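Long-range contacts in transcriptional regulator, LacI family (Arthrobacter sp., PDB 4RKQ), which probably binds a small sugar-like effector between two lobes and so regulates transcription, as other LacI-family regulators do: residues A[96-101]-A[108-113]; A[114-119]-A[153-158]. All blocks are in the same frame, centred on the assembly; numbering follows the deposited sequence.

Contact 1 (A[96-101]-A[108-113])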
loop_
_atom_site.group_PDB
_atom_site.type_symbol
_atom_site.label_atom_id
_atom_site.label_comp_id
_atom_site.label_asym_id
_atom_site.label_seq_id
_atom_site.Cartn_x
_atom_site.Cartn_y
_atom_site.Cartn_z
ATOM N N VAL A 96 -3.239 -20.802 -4.139
ATOM C CA VAL A 96 -3.875 -19.629 -4.804
ATOM C C VAL A 96 -5.075 -19.077 -4.088
ATOM O O VAL A 96 -5.806 -19.797 -3.420
ATOM C CB VAL A 96 -4.319 -19.966 -6.254
ATOM C CG1 VAL A 96 -3.127 -20.222 -7.144
ATOM C CG2 VAL A 96 -5.262 -21.166 -6.287
ATOM N N LEU A 97 -5.314 -17.783 -4.259
ATOM C CA LEU A 97 -6.474 -17.167 -3.709
ATOM C C LEU A 97 -7.355 -16.588 -4.788
ATOM O O LEU A 97 -6.874 -16.085 -5.812
ATOM C CB LEU A 97 -6.074 -16.009 -2.803
ATOM C CG LEU A 97 -5.362 -16.454 -1.545
ATOM C CD1 LEU A 97 -3.853 -16.594 -1.726
ATOM C CD2 LEU A 97 -5.704 -15.478 -0.442
ATOM N N ASP A 98 -8.655 -16.670 -4.536
ATOM C CA ASP A 98 -9.657 -15.925 -5.301
ATOM C C ASP A 98 -9.756 -16.310 -6.775
ATOM O O ASP A 98 -10.150 -15.497 -7.597
ATOM C CB ASP A 98 -9.423 -14.415 -5.116
ATOM C CG ASP A 98 -10.690 -13.592 -5.359
ATOM O OD1 ASP A 98 -11.774 -14.084 -5.024
ATOM O OD2 ASP A 98 -10.615 -12.491 -5.942
ATOM N N GLU A 99 -9.474 -17.568 -7.110
ATOM C CA GLU A 99 -9.674 -18.046 -8.471
ATOM C C GLU A 99 -9.946 -19.527 -8.473
ATOM O O GLU A 99 -9.818 -20.174 -7.460
ATOM C CB GLU A 99 -8.497 -17.684 -9.383
ATOM C CG GLU A 99 -7.149 -18.338 -9.064
ATOM C CD GLU A 99 -6.095 -18.083 -10.192
ATOM O OE1 GLU A 99 -5.914 -18.931 -11.066
ATOM O OE2 GLU A 99 -5.496 -17.025 -10.238
ATOM N N ASN A 100 -10.328 -20.073 -9.621
ATOM C CA ASN A 100 -10.560 -21.503 -9.753
ATOM C C ASN A 100 -9.168 -22.149 -9.643
ATOM O O ASN A 100 -8.290 -21.860 -10.428
ATOM C CB ASN A 100 -11.179 -21.809 -11.112
ATOM C CG ASN A 100 -11.419 -23.309 -11.339
ATOM O OD1 ASN A 100 -10.626 -24.162 -10.960
ATOM N ND2 ASN A 100 -12.518 -23.619 -12.023
ATOM N N PRO A 101 -8.974 -23.021 -8.656
ATOM C CA PRO A 101 -7.598 -23.463 -8.395
ATOM C C PRO A 101 -7.084 -24.552 -9.335
ATOM O O PRO A 101 -5.898 -24.899 -9.275
ATOM C CB PRO A 101 -7.686 -24.007 -6.957
ATOM C CG PRO A 101 -9.114 -24.370 -6.757
ATOM C CD PRO A 101 -9.918 -23.434 -7.602
ATOM N N ILE A 108 -7.707 -20.792 -1.395
ATOM C CA ILE A 108 -8.559 -20.020 -0.514
ATOM C C ILE A 108 -9.535 -19.238 -1.428
ATOM O O ILE A 108 -9.118 -18.547 -2.358
ATOM C CB ILE A 108 -7.750 -18.977 0.311
ATOM C CG1 ILE A 108 -6.562 -19.525 1.110
ATOM C CG2 ILE A 108 -8.668 -18.132 1.174
ATOM C CD1 ILE A 108 -6.869 -20.587 2.126
ATOM N N ASN A 109 -10.833 -19.431 -1.223
ATOM C CA ASN A 109 -11.889 -18.725 -1.998
ATOM C C ASN A 109 -12.757 -17.989 -0.974
ATOM O O ASN A 109 -12.665 -18.222 0.243
ATOM C CB ASN A 109 -12.727 -19.676 -2.857
ATOM C CG ASN A 109 -12.160 -19.888 -4.281
ATOM O OD1 ASN A 109 -11.087 -19.432 -4.627
ATOM N ND2 ASN A 109 -12.899 -20.615 -5.096
ATOM N N PHE A 110 -13.581 -17.075 -1.450
ATOM C CA PHE A 110 -14.417 -16.263 -0.536
ATOM C C PHE A 110 -15.859 -16.482 -0.974
ATOM O O PHE A 110 -16.102 -16.697 -2.141
ATOM C CB PHE A 110 -14.032 -14.815 -0.620
ATOM C CG PHE A 110 -12.582 -14.593 -0.323
ATOM C CD1 PHE A 110 -11.638 -14.712 -1.333
ATOM C CD2 PHE A 110 -12.162 -14.348 0.965
ATOM C CE1 PHE A 110 -10.289 -14.583 -1.055
ATOM C CE2 PHE A 110 -10.825 -14.177 1.244
ATOM C CZ PHE A 110 -9.892 -14.303 0.236
ATOM N N ASP A 111 -16.776 -16.475 -0.014
ATOM C CA ASP A 111 -18.200 -16.689 -0.281
ATOM C C ASP A 111 -18.850 -15.400 -0.732
ATOM O O ASP A 111 -19.309 -14.604 0.094
ATOM C CB ASP A 111 -18.851 -17.160 0.997
ATOM C CG ASP A 111 -20.291 -17.582 0.807
ATOM O OD1 ASP A 111 -20.945 -17.264 -0.215
ATOM O OD2 ASP A 111 -20.765 -18.223 1.727
ATOM N N TYR A 112 -18.873 -15.155 -2.036
ATOM C CA TYR A 112 -19.433 -13.899 -2.497
ATOM C C TYR A 112 -20.967 -13.844 -2.471
ATOM O O TYR A 112 -21.532 -12.758 -2.463
ATOM C CB TYR A 112 -18.922 -13.508 -3.867
ATOM C CG TYR A 112 -17.455 -13.231 -3.888
ATOM C CD1 TYR A 112 -16.940 -12.130 -3.231
ATOM C CD2 TYR A 112 -16.575 -14.059 -4.582
ATOM C CE1 TYR A 112 -15.580 -11.850 -3.258
ATOM C CE2 TYR A 112 -15.212 -13.796 -4.604
ATOM C CZ TYR A 112 -14.715 -12.691 -3.918
ATOM O OH TYR A 112 -13.364 -12.380 -3.962
ATOM N N GLN A 113 -21.640 -14.979 -2.441
ATOM C CA GLN A 113 -23.093 -14.944 -2.240
ATOM C C GLN A 113 -23.433 -14.447 -0.856
ATOM O O GLN A 113 -24.366 -13.666 -0.668
ATOM C CB GLN A 113 -23.693 -16.316 -2.449
ATOM C CG GLN A 113 -23.601 -16.677 -3.905
ATOM C CD GLN A 113 -24.440 -17.863 -4.256
ATOM O OE1 GLN A 113 -25.336 -18.256 -3.504
ATOM N NE2 GLN A 113 -24.163 -18.443 -5.411
HETATM O O HOH W 1 -12.825 -16.646 -4.226
#

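Contact 2 (A[114-119]-A[153-158])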
loop_
_atom_site.group_PDB
_atom_site.type_symbol
_atom_site.label_atom_id
_atom_site.label_comp_id
_atom_site.label_asym_id
_atom_site.label_seq_id
_atom_site.Cartn_x
_atom_site.Cartn_y
_atom_site.Cartn_z
ATOM N N HIS A 114 -22.677 -14.895 0.120
ATOM C CA HIS A 114 -22.846 -14.419 1.451
ATOM C C HIS A 114 -22.535 -12.920 1.598
ATOM O O HIS A 114 -23.277 -12.171 2.251
ATOM C CB HIS A 114 -21.994 -15.213 2.382
ATOM C CG HIS A 114 -21.864 -14.589 3.722
ATOM N ND1 HIS A 114 -22.756 -14.834 4.736
ATOM C CD2 HIS A 114 -20.974 -13.690 4.205
ATOM C CE1 HIS A 114 -22.399 -14.150 5.803
ATOM N NE2 HIS A 114 -21.332 -13.433 5.503
ATOM N N ALA A 115 -21.433 -12.474 1.005
ATOM C CA ALA A 115 -21.056 -11.060 1.067
ATOM C C ALA A 115 -22.138 -10.184 0.440
ATOM O O ALA A 115 -22.455 -9.112 0.958
ATOM C CB ALA A 115 -19.722 -10.823 0.338
ATOM N N ALA A 116 -22.652 -10.629 -0.702
ATOM C CA ALA A 116 -23.658 -9.889 -1.454
ATOM C C ALA A 116 -24.924 -9.759 -0.633
ATOM O O ALA A 116 -25.528 -8.686 -0.575
ATOM C CB ALA A 116 -23.941 -10.585 -2.787
ATOM N N LYS A 117 -25.296 -10.830 0.044
ATOM C CA LYS A 117 -26.492 -10.825 0.866
ATOM C C LYS A 117 -26.334 -9.860 2.013
ATOM O O LYS A 117 -27.229 -9.085 2.293
ATOM C CB LYS A 117 -26.812 -12.226 1.395
ATOM C CG LYS A 117 -27.831 -12.229 2.528
ATOM C CD LYS A 117 -28.700 -13.480 2.546
ATOM C CE LYS A 117 -28.023 -14.680 3.188
ATOM N NZ LYS A 117 -28.007 -14.611 4.672
ATOM N N VAL A 118 -25.179 -9.875 2.660
ATOM C CA VAL A 118 -24.936 -9.000 3.787
ATOM C C VAL A 118 -24.880 -7.527 3.389
ATOM O O VAL A 118 -25.481 -6.664 4.052
ATOM C CB VAL A 118 -23.696 -9.425 4.577
ATOM C CG1 VAL A 118 -23.394 -8.452 5.696
ATOM C CG2 VAL A 118 -23.912 -10.821 5.162
ATOM N N ALA A 119 -24.213 -7.235 2.280
ATOM C CA ALA A 119 -23.993 -5.839 1.873
ATOM C C ALA A 119 -25.318 -5.228 1.407
ATOM O O ALA A 119 -25.667 -4.128 1.792
ATOM C CB ALA A 119 -22.963 -5.759 0.762
ATOM N N LYS A 153 -21.321 -10.725 -10.176
ATOM C CA LYS A 153 -22.476 -11.599 -10.484
ATOM C C LYS A 153 -23.277 -11.912 -9.243
ATOM O O LYS A 153 -24.512 -11.914 -9.281
ATOM C CB LYS A 153 -22.027 -12.895 -11.205
ATOM C CG LYS A 153 -21.522 -12.642 -12.613
ATOM C CD LYS A 153 -20.932 -13.881 -13.297
ATOM C CE LYS A 153 -20.554 -13.534 -14.730
ATOM N NZ LYS A 153 -19.438 -14.337 -15.279
ATOM N N ALA A 154 -22.598 -12.113 -8.116
ATOM C CA ALA A 154 -23.276 -12.423 -6.877
ATOM C C ALA A 154 -24.144 -11.259 -6.408
ATOM O O ALA A 154 -25.249 -11.468 -5.967
ATOM C CB ALA A 154 -22.277 -12.800 -5.790
ATOM N N VAL A 155 -23.640 -10.033 -6.520
ATOM C CA VAL A 155 -24.418 -8.851 -6.125
ATOM C C VAL A 155 -25.633 -8.644 -7.052
ATOM O O VAL A 155 -26.749 -8.383 -6.579
ATOM C CB VAL A 155 -23.514 -7.594 -6.104
ATOM C CG1 VAL A 155 -24.325 -6.318 -5.871
ATOM C CG2 VAL A 155 -22.400 -7.758 -5.064
ATOM N N ALA A 156 -25.407 -8.763 -8.358
ATOM C CA ALA A 156 -26.474 -8.595 -9.346
ATOM C C ALA A 156 -27.569 -9.632 -9.141
ATOM O O ALA A 156 -28.749 -9.302 -9.178
ATOM C CB ALA A 156 -25.923 -8.699 -10.732
ATOM N N GLY A 157 -27.153 -10.871 -8.909
ATOM C CA GLY A 157 -28.029 -11.939 -8.491
ATOM C C GLY A 157 -28.883 -11.586 -7.296
ATOM O O GLY A 157 -30.086 -11.795 -7.329
ATOM N N ARG A 158 -28.278 -11.044 -6.239
ATOM C CA ARG A 158 -29.031 -10.738 -5.051
ATOM C C ARG A 158 -30.035 -9.615 -5.299
ATOM O O ARG A 158 -31.185 -9.679 -4.847
ATOM C CB ARG A 158 -28.113 -10.391 -3.886
ATOM C CG ARG A 158 -28.809 -10.077 -2.576
ATOM C CD ARG A 158 -29.684 -11.226 -2.129
ATOM N NE ARG A 158 -30.187 -11.032 -0.769
ATOM C CZ ARG A 158 -30.969 -11.890 -0.118
ATOM N NH1 ARG A 158 -31.357 -13.012 -0.705
ATOM N NH2 ARG A 158 -31.365 -11.626 1.121
HETATM O O HOH W 2 -29.768 -9.016 0.973
#

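Contact 1 (A[96-101]-A[108-113])
Two backbone hydrogen bonds join the C-terminal parts of parallel strands 94-97 and 106-110. Ile-108 N gives its hydrogen to Val-96 O at 3.0 Å. Asp-98 N gives its own to Ile-108 O at 2.9 Å. Both bonds are nearly straight and run almost along the C=O axis of the acceptor. Ile-108 O also receives a CA-H...O contact from Leu-97.

The main apolar contact is between Leu-97 and Ile-108. They lie side by side on one face of the sheet, with Leu-97 CG 3.9 Å from Ile-108 CB. Helix 246-262 packs on both. Leu-97 CD2 comes to the edge of the Phe-110 ring at CZ. Phe-110 CB lies over one face of the Tyr-112 ring, offset toward the rim.

In the two-lobed fold of periplasmic-binding-protein type, the segment 108-113 is a crossover. It leaves the strand of one lobe and starts helix 112-125 of the other.

The polar part bridges this passage. Asp-98 has CG anti to the backbone N (chi1 -156°), and OD1 reaches the Tyr-112 hydroxyl. Tyr-112 OH donates to Asp-98 OD1 at 2.6 Å. OD1 lies in the plane of the phenol ring, at its edge, but the hydroxyl meets it from above the carboxylate plane. Water 1 also donates to Asp-98 OD1 at 2.9 Å and accepts from Phe-110 N, so two donors grip this oxygen. An alanine in place of Asp-98 would remove the carboxylate, and would probably leave the Tyr-112 hydroxyl and water 1 less firmly held.

Contact 2 (A[114-119]-A[153-158])
Helices 112-125 and 150-161 meet through short side chains at the centre and longer ones at the edge. The axes of 114-119 and 153-158 approach to 8.4 Å and cross at -49°. The small side chain of Ala-116 is consistent with this close approach. Its CB lies 3.6 Å from Ala-154 O, against the backbone of the other helix. The same methyl touches Ala-154 CB and is 3.9 Å from Val-155 CG2. Val-155 also touches Leu-196 of strand 194-197.

Arg-158 reaches across from helix 150-161. Its CB is 4.3 Å from Ala-116 CB. CG is anti to the backbone N (chi1 -179°) and comes near Ala-116 O. The chain bends at chi2 (57°) and then runs across helix 112-125 at Lys-117. NE passes beside CA and CB of Lys-117. It donates to water 2 at 2.7 Å. Water 2 in turn donates to Lys-117 O at 2.9 Å and lies at the edge of the guanidinium, in its plane. CZ and NH2 lie beneath the aliphatic chain of Lys-117, with Lys-117 CD 3.5 Å from Arg-158 NH2. This methylene sits over one face of the guanidinium, toward its rim. NH1 turns to a weak, long ion pair with Glu-161 on the same helix.

The Lys-117 chain crosses Arg-158 obliquely and bends at chi2, chi3 and chi4. Its NZ ends 5.7 Å from Arg-158 NH2. Lysine methylenes, not its ammonium, meet the arginine guanidinium. The like charges would probably repel mildly, so cohesion here is likely to come from the alanine packing, the methylenes on the guanidinium face and the water bridge.

In the fold
Helix 112-125 joins the two contacts. Contact 1 comes first along the chain and closes before contact 2 opens. Their centres are 15 Å apart. Tyr-112 and Gln-113, at the start of the helix, touch Ala-154 of contact 2. Contact 1 lies at the C-terminal parts of the parallel strands 94-97 and 106-110, where the chain crosses between lobes. Contact 2 lies farther from the centre of the chain, where two helices pack within the second lobe. The shared helix thus links the crossover to helix 150-161. If the lobes move on effector binding, as in relatives, the crossover would probably flex while the helix pair moves with its lobe.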